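Local atomic coordinates of Low molecular weight phosphotyrosine phosphatase family protein (Streptococcus pyogenes, PDB entry 5GOT), a protein that probably catalyses the removal of phosphate from phosphotyrosine in proteins, as a low molecular weight protein tyrosine phosphatase. Residues S15-F20 / S53-Y58; E19-S24 / E124-V129; R36-W41 / K91-M96. All coordinates share one frame; numbering follows the deposited sequence.

Interaction 1: residues S15-F20 / S53-Y58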
# COMPACT_ATOMS: atom_id res chain seq x y z
N SER A 15 -2.84 -4.03 1.37
CA SER A 15 -1.89 -3.28 0.55
C SER A 15 -2.42 -2.98 -0.85
O SER A 15 -2.17 -1.88 -1.35
CB SER A 15 -0.52 -3.99 0.46
OG SER A 15 -0.63 -5.33 0.02
N PRO A 16 -3.15 -3.89 -1.53
CA PRO A 16 -3.76 -3.48 -2.81
C PRO A 16 -4.77 -2.36 -2.63
O PRO A 16 -4.90 -1.48 -3.49
CB PRO A 16 -4.43 -4.76 -3.34
CG PRO A 16 -3.88 -5.86 -2.56
CD PRO A 16 -3.48 -5.30 -1.22
N MET A 17 -5.51 -2.38 -1.52
CA MET A 17 -6.45 -1.29 -1.30
C MET A 17 -5.72 0.05 -1.25
O MET A 17 -6.15 1.03 -1.87
CB MET A 17 -7.26 -1.51 -0.02
CG MET A 17 -8.50 -0.61 0.06
SD MET A 17 -9.32 -0.69 1.64
CE MET A 17 -9.89 -2.40 1.60
N ALA A 18 -4.58 0.09 -0.55
CA ALA A 18 -3.82 1.33 -0.46
C ALA A 18 -3.30 1.76 -1.83
O ALA A 18 -3.38 2.94 -2.19
CB ALA A 18 -2.66 1.18 0.53
N GLU A 19 -2.79 0.79 -2.62
CA GLU A 19 -2.31 1.09 -3.97
C GLU A 19 -3.34 1.86 -4.77
O GLU A 19 -3.08 2.97 -5.25
CB GLU A 19 -1.94 -0.21 -4.70
CG GLU A 19 -1.64 0.01 -6.19
CD GLU A 19 -1.20 -1.26 -6.93
OE1 GLU A 19 -1.01 -2.32 -6.31
OE2 GLU A 19 -1.03 -1.17 -8.16
N PHE A 20 -4.55 1.32 -4.87
CA PHE A 20 -5.52 1.92 -5.77
C PHE A 20 -6.22 3.12 -5.15
O PHE A 20 -6.60 4.04 -5.88
CB PHE A 20 -6.49 0.84 -6.26
CG PHE A 20 -5.80 -0.21 -7.09
CD1 PHE A 20 -5.29 0.12 -8.34
CD2 PHE A 20 -5.59 -1.49 -6.60
CE1 PHE A 20 -4.59 -0.83 -9.10
CE2 PHE A 20 -4.92 -2.45 -7.36
CZ PHE A 20 -4.42 -2.12 -8.61
N SER A 53 -14.82 -5.42 -3.56
CA SER A 53 -16.15 -4.88 -3.27
C SER A 53 -16.07 -3.46 -2.74
O SER A 53 -16.84 -2.58 -3.15
CB SER A 53 -16.87 -5.78 -2.27
OG SER A 53 -18.11 -5.21 -1.90
N ILE A 54 -15.14 -3.21 -1.81
CA ILE A 54 -14.98 -1.86 -1.28
C ILE A 54 -14.65 -0.88 -2.39
O ILE A 54 -15.24 0.20 -2.47
CB ILE A 54 -13.91 -1.86 -0.17
CG1 ILE A 54 -14.61 -1.95 1.18
CG2 ILE A 54 -13.02 -0.65 -0.26
CD1 ILE A 54 -15.53 -0.77 1.46
N LEU A 55 -13.70 -1.24 -3.26
CA LEU A 55 -13.26 -0.30 -4.29
C LEU A 55 -14.38 -0.01 -5.28
O LEU A 55 -14.55 1.14 -5.73
CB LEU A 55 -12.01 -0.84 -5.01
CG LEU A 55 -10.71 -1.05 -4.22
CD1 LEU A 55 -9.69 -1.81 -5.05
CD2 LEU A 55 -10.10 0.25 -3.71
N LYS A 56 -15.17 -1.03 -5.64
CA LYS A 56 -16.31 -0.80 -6.52
C LYS A 56 -17.32 0.13 -5.86
O LYS A 56 -17.81 1.07 -6.49
CB LYS A 56 -16.96 -2.13 -6.90
CG LYS A 56 -16.14 -3.05 -7.80
CD LYS A 56 -17.04 -4.16 -8.36
CE LYS A 56 -16.27 -5.29 -9.02
NZ LYS A 56 -16.59 -6.61 -8.39
N THR A 57 -17.62 -0.12 -4.58
CA THR A 57 -18.61 0.68 -3.86
C THR A 57 -18.25 2.16 -3.87
O THR A 57 -19.12 3.02 -4.02
CB THR A 57 -18.74 0.18 -2.43
OG1 THR A 57 -19.29 -1.14 -2.43
CG2 THR A 57 -19.63 1.09 -1.60
N TYR A 58 -16.97 2.47 -3.72
CA TYR A 58 -16.53 3.85 -3.72
C TYR A 58 -16.02 4.31 -5.09
O TYR A 58 -15.45 5.39 -5.19
CB TYR A 58 -15.47 4.06 -2.63
CG TYR A 58 -16.08 3.94 -1.25
CD1 TYR A 58 -16.76 5.02 -0.68
CD2 TYR A 58 -16.02 2.76 -0.53
CE1 TYR A 58 -17.34 4.92 0.57
CE2 TYR A 58 -16.59 2.65 0.74
CZ TYR A 58 -17.25 3.74 1.28
OH TYR A 58 -17.83 3.66 2.53
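Met17 and Phe20 meet Ile54 and Leu55 where two helices of the low molecular weight phosphatase fold run side by side. Helix 14-23 continues from the loop that bears the family's phosphate-binding P-loop signature. It lies nearly parallel to helix 49-57, with the local axes 11.0 Å apart and 23° between their directions. Ser15, at the start, faces the sheet and is hydrogen-bonded through OG to Asn11 ND2 of that loop. One residue past Pro16, Met17 has its CG anti to the backbone N (chi1 -165°), which carries the thioether end across to helix 49-57. The bend at chi3 sets that end against the Ile54 CG2 methyl, with Met17 CE 4.0 Å and SD 4.2 Å from it. Nearer the helix, Met17 CG touches Leu55 CD2 at 4.2 Å. Met17 and Ile54 also touch helix 122-140, which brings a third helix to this apolar patch. Phe20 comes next. Its ring, with Glu19 CD above one face, offset toward the rim, turns from helix 49-57 toward Ile47 and Tyr62, and the nearest approach is made by Phe20 CB, 4.3 Å from Leu55 CD1.

Interaction 2: residues E19-S24 / E124-V129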
# COMPACT_ATOMS: atom_id res chain seq x y z
N GLU A 19 -2.79 0.79 -2.62
CA GLU A 19 -2.31 1.09 -3.97
C GLU A 19 -3.34 1.86 -4.77
O GLU A 19 -3.08 2.97 -5.25
CB GLU A 19 -1.94 -0.21 -4.70
CG GLU A 19 -1.64 0.01 -6.19
CD GLU A 19 -1.20 -1.26 -6.93
OE1 GLU A 19 -1.01 -2.32 -6.31
OE2 GLU A 19 -1.03 -1.17 -8.16
N PHE A 20 -4.55 1.32 -4.87
CA PHE A 20 -5.52 1.92 -5.77
C PHE A 20 -6.22 3.12 -5.15
O PHE A 20 -6.60 4.04 -5.88
CB PHE A 20 -6.49 0.84 -6.26
CG PHE A 20 -5.80 -0.21 -7.09
CD1 PHE A 20 -5.29 0.12 -8.34
CD2 PHE A 20 -5.59 -1.49 -6.60
CE1 PHE A 20 -4.59 -0.83 -9.10
CE2 PHE A 20 -4.92 -2.45 -7.36
CZ PHE A 20 -4.42 -2.12 -8.61
N VAL A 21 -6.37 3.17 -3.83
CA VAL A 21 -6.85 4.41 -3.21
C VAL A 21 -5.82 5.52 -3.42
O VAL A 21 -6.16 6.64 -3.81
CB VAL A 21 -7.18 4.20 -1.72
CG1 VAL A 21 -7.52 5.53 -1.06
CG2 VAL A 21 -8.35 3.23 -1.56
N MET A 22 -4.53 5.22 -3.19
CA MET A 22 -3.51 6.24 -3.42
C MET A 22 -3.49 6.66 -4.88
O MET A 22 -3.36 7.86 -5.19
CB MET A 22 -2.13 5.71 -3.00
CG MET A 22 -1.07 6.81 -2.91
SD MET A 22 -1.33 7.78 -1.44
CE MET A 22 -0.19 9.15 -1.72
N LYS A 23 -3.64 5.71 -5.80
CA LYS A 23 -3.65 6.04 -7.21
C LYS A 23 -4.84 6.92 -7.58
O LYS A 23 -4.77 7.64 -8.58
CB LYS A 23 -3.67 4.76 -8.05
CG LYS A 23 -2.33 4.05 -8.11
CD LYS A 23 -2.41 2.84 -9.02
CE LYS A 23 -1.04 2.35 -9.43
NZ LYS A 23 -1.07 0.93 -9.85
N SER A 24 -5.90 6.90 -6.78
CA SER A 24 -7.06 7.73 -7.08
C SER A 24 -6.88 9.17 -6.64
O SER A 24 -7.71 10.01 -7.00
CB SER A 24 -8.32 7.13 -6.43
OG SER A 24 -8.42 7.48 -5.05
N GLU A 124 -14.20 -0.29 7.60
CA GLU A 124 -13.20 0.28 8.50
C GLU A 124 -11.85 0.38 7.81
O GLU A 124 -11.16 1.41 7.92
CB GLU A 124 -13.08 -0.56 9.78
CG GLU A 124 -11.98 -0.05 10.76
CD GLU A 124 -11.89 -0.85 12.07
OE1 GLU A 124 -11.89 -2.11 12.04
OE2 GLU A 124 -11.83 -0.21 13.15
N THR A 125 -11.46 -0.68 7.10
CA THR A 125 -10.19 -0.68 6.37
C THR A 125 -10.15 0.46 5.36
O THR A 125 -9.16 1.20 5.27
CB THR A 125 -9.98 -2.02 5.65
OG1 THR A 125 -10.09 -3.10 6.59
CG2 THR A 125 -8.61 -2.07 4.97
N TYR A 126 -11.22 0.60 4.59
CA TYR A 126 -11.24 1.64 3.57
C TYR A 126 -11.09 3.02 4.20
O TYR A 126 -10.28 3.83 3.74
CB TYR A 126 -12.53 1.56 2.75
CG TYR A 126 -12.68 2.74 1.82
CD1 TYR A 126 -11.96 2.82 0.65
CD2 TYR A 126 -13.52 3.80 2.15
CE1 TYR A 126 -12.07 3.91 -0.19
CE2 TYR A 126 -13.63 4.90 1.31
CZ TYR A 126 -12.90 4.95 0.15
OH TYR A 126 -13.02 6.03 -0.69
N GLN A 127 -11.86 3.30 5.25
CA GLN A 127 -11.80 4.63 5.86
C GLN A 127 -10.40 4.94 6.38
O GLN A 127 -9.90 6.06 6.23
CB GLN A 127 -12.82 4.76 6.99
CG GLN A 127 -14.29 4.56 6.58
CD GLN A 127 -14.75 5.56 5.52
OE1 GLN A 127 -14.19 6.65 5.38
NE2 GLN A 127 -15.79 5.19 4.78
N LEU A 128 -9.74 3.95 7.00
CA LEU A 128 -8.39 4.19 7.52
C LEU A 128 -7.35 4.27 6.42
O LEU A 128 -6.37 5.03 6.54
CB LEU A 128 -8.03 3.10 8.52
CG LEU A 128 -8.94 3.18 9.74
CD1 LEU A 128 -8.81 1.96 10.62
CD2 LEU A 128 -8.63 4.46 10.51
N VAL A 129 -7.52 3.49 5.35
CA VAL A 129 -6.58 3.55 4.23
C VAL A 129 -6.73 4.88 3.51
O VAL A 129 -5.75 5.50 3.09
CB VAL A 129 -6.84 2.37 3.29
CG1 VAL A 129 -6.22 2.62 1.92
CG2 VAL A 129 -6.29 1.11 3.91
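The helix pair 14-23 and 122-140, packed on one face of the parallel sheet, meets here through Val21, which sets its branched side chain against Tyr126 and Val129. The contact is wholly apolar. Val21 points toward the other helix, and its CG2 does most of the touching: this methyl lies 4.0 Å from Tyr126 CE1, coming at the ring obliquely. It also stands 4.1 Å from Val129 CG1. Val129 CG1, anti to its own backbone N (chi1 162°), also lies 4.1 Å from Val21 CB, so the two beta-branched side chains pack together where the CA atoms of the segments come nearest, 7.5 Å between Val21 and Val129.

Tyr126 comes in from one turn earlier on helix 122-140. Its ring is stacked with that of Tyr58, while the amide nitrogen of Gln127 lies in plane at its edge; that amide is tied in turn to Glu123. These neighbours probably limit how the ring can turn beside Val21.

Polar bonds within residues 19-24 flank the valine. Val21 O accepts from both the backbone N and the hydroxyl of Ser24; Ser24 OG reaches it at 2.7 Å, on a lone pair in the carbonyl plane. Away from helix 122-140, Lys23 NZ forms a salt bridge of 2.7 Å to the anti lone pair of Glu19 OE2. The second oxygen of Glu19 is bonded to Ser35 OG, which secures the helix to strand 31-37. Apolar packing between two helices that cover one face of a four-stranded parallel sheet, order 2-1-3-4, is in keeping with the alpha/beta fold of the low molecular weight phosphatases.

Interaction 3: residues R36-W41 / K91-M96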
# COMPACT_ATOMS: atom_id res chain seq x y z
N ARG A 36 2.97 -5.02 -2.74
CA ARG A 36 3.63 -6.32 -2.68
C ARG A 36 3.26 -7.03 -1.38
O ARG A 36 2.69 -6.45 -0.45
CB ARG A 36 5.15 -6.19 -2.74
CG ARG A 36 5.71 -5.60 -4.01
CD ARG A 36 5.80 -6.62 -5.15
NE ARG A 36 6.55 -6.01 -6.25
CZ ARG A 36 6.02 -5.18 -7.13
NH1 ARG A 36 4.73 -4.87 -7.08
NH2 ARG A 36 6.78 -4.65 -8.08
N ALA A 37 3.64 -8.31 -1.32
CA ALA A 37 3.48 -9.16 -0.15
C ALA A 37 4.83 -9.42 0.49
O ALA A 37 5.85 -9.51 -0.19
CB ALA A 37 2.86 -10.51 -0.53
N THR A 38 4.85 -9.59 1.82
CA THR A 38 6.09 -10.07 2.44
C THR A 38 6.28 -11.56 2.20
O THR A 38 7.43 -12.03 2.13
CB THR A 38 6.12 -9.79 3.95
OG1 THR A 38 5.09 -10.52 4.61
CG2 THR A 38 5.93 -8.31 4.22
N SER A 39 5.19 -12.32 2.05
CA SER A 39 5.23 -13.77 1.93
C SER A 39 4.86 -14.23 0.53
O SER A 39 4.45 -13.44 -0.32
CB SER A 39 4.27 -14.43 2.92
OG SER A 39 2.96 -14.38 2.39
N ASP A 40 5.01 -15.55 0.34
CA ASP A 40 4.57 -16.38 -0.77
C ASP A 40 3.10 -16.75 -0.71
O ASP A 40 2.58 -17.29 -1.70
CB ASP A 40 5.33 -17.72 -0.76
CG ASP A 40 6.31 -17.81 -1.84
OD1 ASP A 40 6.39 -16.85 -2.64
OD2 ASP A 40 7.00 -18.85 -1.92
N TRP A 41 2.45 -16.54 0.43
CA TRP A 41 1.32 -17.36 0.82
C TRP A 41 0.08 -17.15 -0.04
O TRP A 41 -0.84 -17.96 0.03
CB TRP A 41 1.01 -17.09 2.30
CG TRP A 41 2.16 -17.44 3.21
CD1 TRP A 41 3.37 -17.96 2.84
CD2 TRP A 41 2.19 -17.31 4.63
NE1 TRP A 41 4.15 -18.16 3.95
CE2 TRP A 41 3.46 -17.76 5.06
CE3 TRP A 41 1.28 -16.84 5.59
CZ2 TRP A 41 3.83 -17.77 6.41
CZ3 TRP A 41 1.65 -16.86 6.92
CH2 TRP A 41 2.91 -17.31 7.32
N LYS A 91 8.38 -5.26 10.41
CA LYS A 91 9.45 -6.11 10.95
C LYS A 91 9.91 -7.12 9.91
O LYS A 91 11.11 -7.31 9.70
CB LYS A 91 8.98 -6.84 12.21
CG LYS A 91 8.55 -5.96 13.36
CD LYS A 91 7.93 -6.80 14.48
CE LYS A 91 6.95 -5.99 15.33
NZ LYS A 91 7.60 -4.79 15.94
N ASN A 92 8.95 -7.79 9.26
CA ASN A 92 9.32 -8.80 8.28
C ASN A 92 10.03 -8.18 7.09
O ASN A 92 10.98 -8.77 6.55
CB ASN A 92 8.08 -9.57 7.83
CG ASN A 92 7.59 -10.52 8.89
OD1 ASN A 92 8.38 -11.16 9.57
ND2 ASN A 92 6.27 -10.61 9.06
N LEU A 93 9.61 -6.98 6.67
CA LEU A 93 10.31 -6.30 5.58
C LEU A 93 11.77 -6.06 5.92
O LEU A 93 12.64 -6.15 5.05
CB LEU A 93 9.63 -4.97 5.25
CG LEU A 93 8.41 -5.06 4.32
CD1 LEU A 93 7.60 -3.77 4.40
CD2 LEU A 93 8.86 -5.32 2.90
N LYS A 94 12.06 -5.74 7.19
CA LYS A 94 13.44 -5.44 7.57
C LYS A 94 14.28 -6.71 7.64
O LYS A 94 15.43 -6.71 7.19
CB LYS A 94 13.46 -4.67 8.89
CG LYS A 94 13.01 -3.21 8.76
CD LYS A 94 12.97 -2.54 10.12
CE LYS A 94 12.48 -1.11 10.03
NZ LYS A 94 12.29 -0.53 11.38
N GLU A 95 13.73 -7.80 8.19
CA GLU A 95 14.53 -9.02 8.31
C GLU A 95 14.80 -9.64 6.94
O GLU A 95 15.93 -10.02 6.64
CB GLU A 95 13.85 -10.05 9.22
CG GLU A 95 13.11 -9.52 10.44
CD GLU A 95 14.00 -8.79 11.45
OE1 GLU A 95 15.25 -8.67 11.25
OE2 GLU A 95 13.46 -8.33 12.49
N MET A 96 13.77 -9.74 6.10
CA MET A 96 13.96 -10.37 4.80
C MET A 96 14.95 -9.60 3.93
O MET A 96 15.55 -10.19 3.03
CB MET A 96 12.62 -10.55 4.07
CG MET A 96 11.95 -9.28 3.59
SD MET A 96 10.27 -9.62 2.98
CE MET A 96 10.63 -10.73 1.59
O HOH W 1 4.36 -9.37 7.10
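Thr38 OG1 and Asn92 ND2 are joined by a single water, which sits 2.8 Å from the hydroxyl and accepts from the amide at 3.0 Å. It supplies the polar link between the two segments, since no direct hydrogen bond crosses them. The threonine hydroxyl occupies the position between backbone N and carbonyl carbon (chi1 64°), which turns it to the water and leaves CG2 anti to the carbonyl carbon, where it packs on Leu93 CG, 4.1 Å away, the two side chains crossing at about a right angle. Asn92 adds a looser touch, its CB 4.4 Å from Thr38 CB.

Thr38 is the first residue past strand 31-37, an outermost strand of the parallel sheet, whereas residues 91-96 belong to helix 87-96, the helix of the beta-alpha-beta crossover from strand 81-84 to strand 105-107. Leu93 is a buried residue of that helix, packing also on Val7 and Ile105 of the sheet and on Phe76.

Met96 reaches Thr38 from the next turn. With CG likewise between its backbone N and carbonyl carbon, the chain runs out and then bends at chi3 (-62°), bringing CE within 3.5 Å of Thr38 O; SD packs 4.3 Å from Thr38 CB. The methyl is in van der Waals contact with this oxygen, which also accepts a hydrogen bond from Gln70 NE2. Beyond Thr38 the chain bends in an ST turn, in which Ser39 OG accepts from Trp41 N at 3.0 Å with a nearly straight N-H...O angle of 167°. The same hydroxyl is hydrogen-bonded to Leu9 O, and Ser39 CB lies above one face of the indole of Trp41, 3.6 Å from its plane and offset toward the rim.

Interactions 1 and 2 are neighbouring buried contacts, their centres 6 Å apart. Both use helix 14-23, which presents Met17 and Phe20 to helix 49-57 and Val21 to helix 122-140. They merge where Met17 SD packs on Tyr126 CA and Ala18 CA on Val129 CG1. Interaction 3 lies on the opposite side of the chain's centre, about 21 Å from each of the others between centres, and is only partly buried, Asn92 being exposed. The chemistry follows: across interactions 1 and 2 only apolar groups meet, whereas interaction 3 combines a methyl contact with a water bridge. Strand 31-37, next in the chain after helix 14-23, connects the two regions, and Ser15 OG packs against Arg36 O.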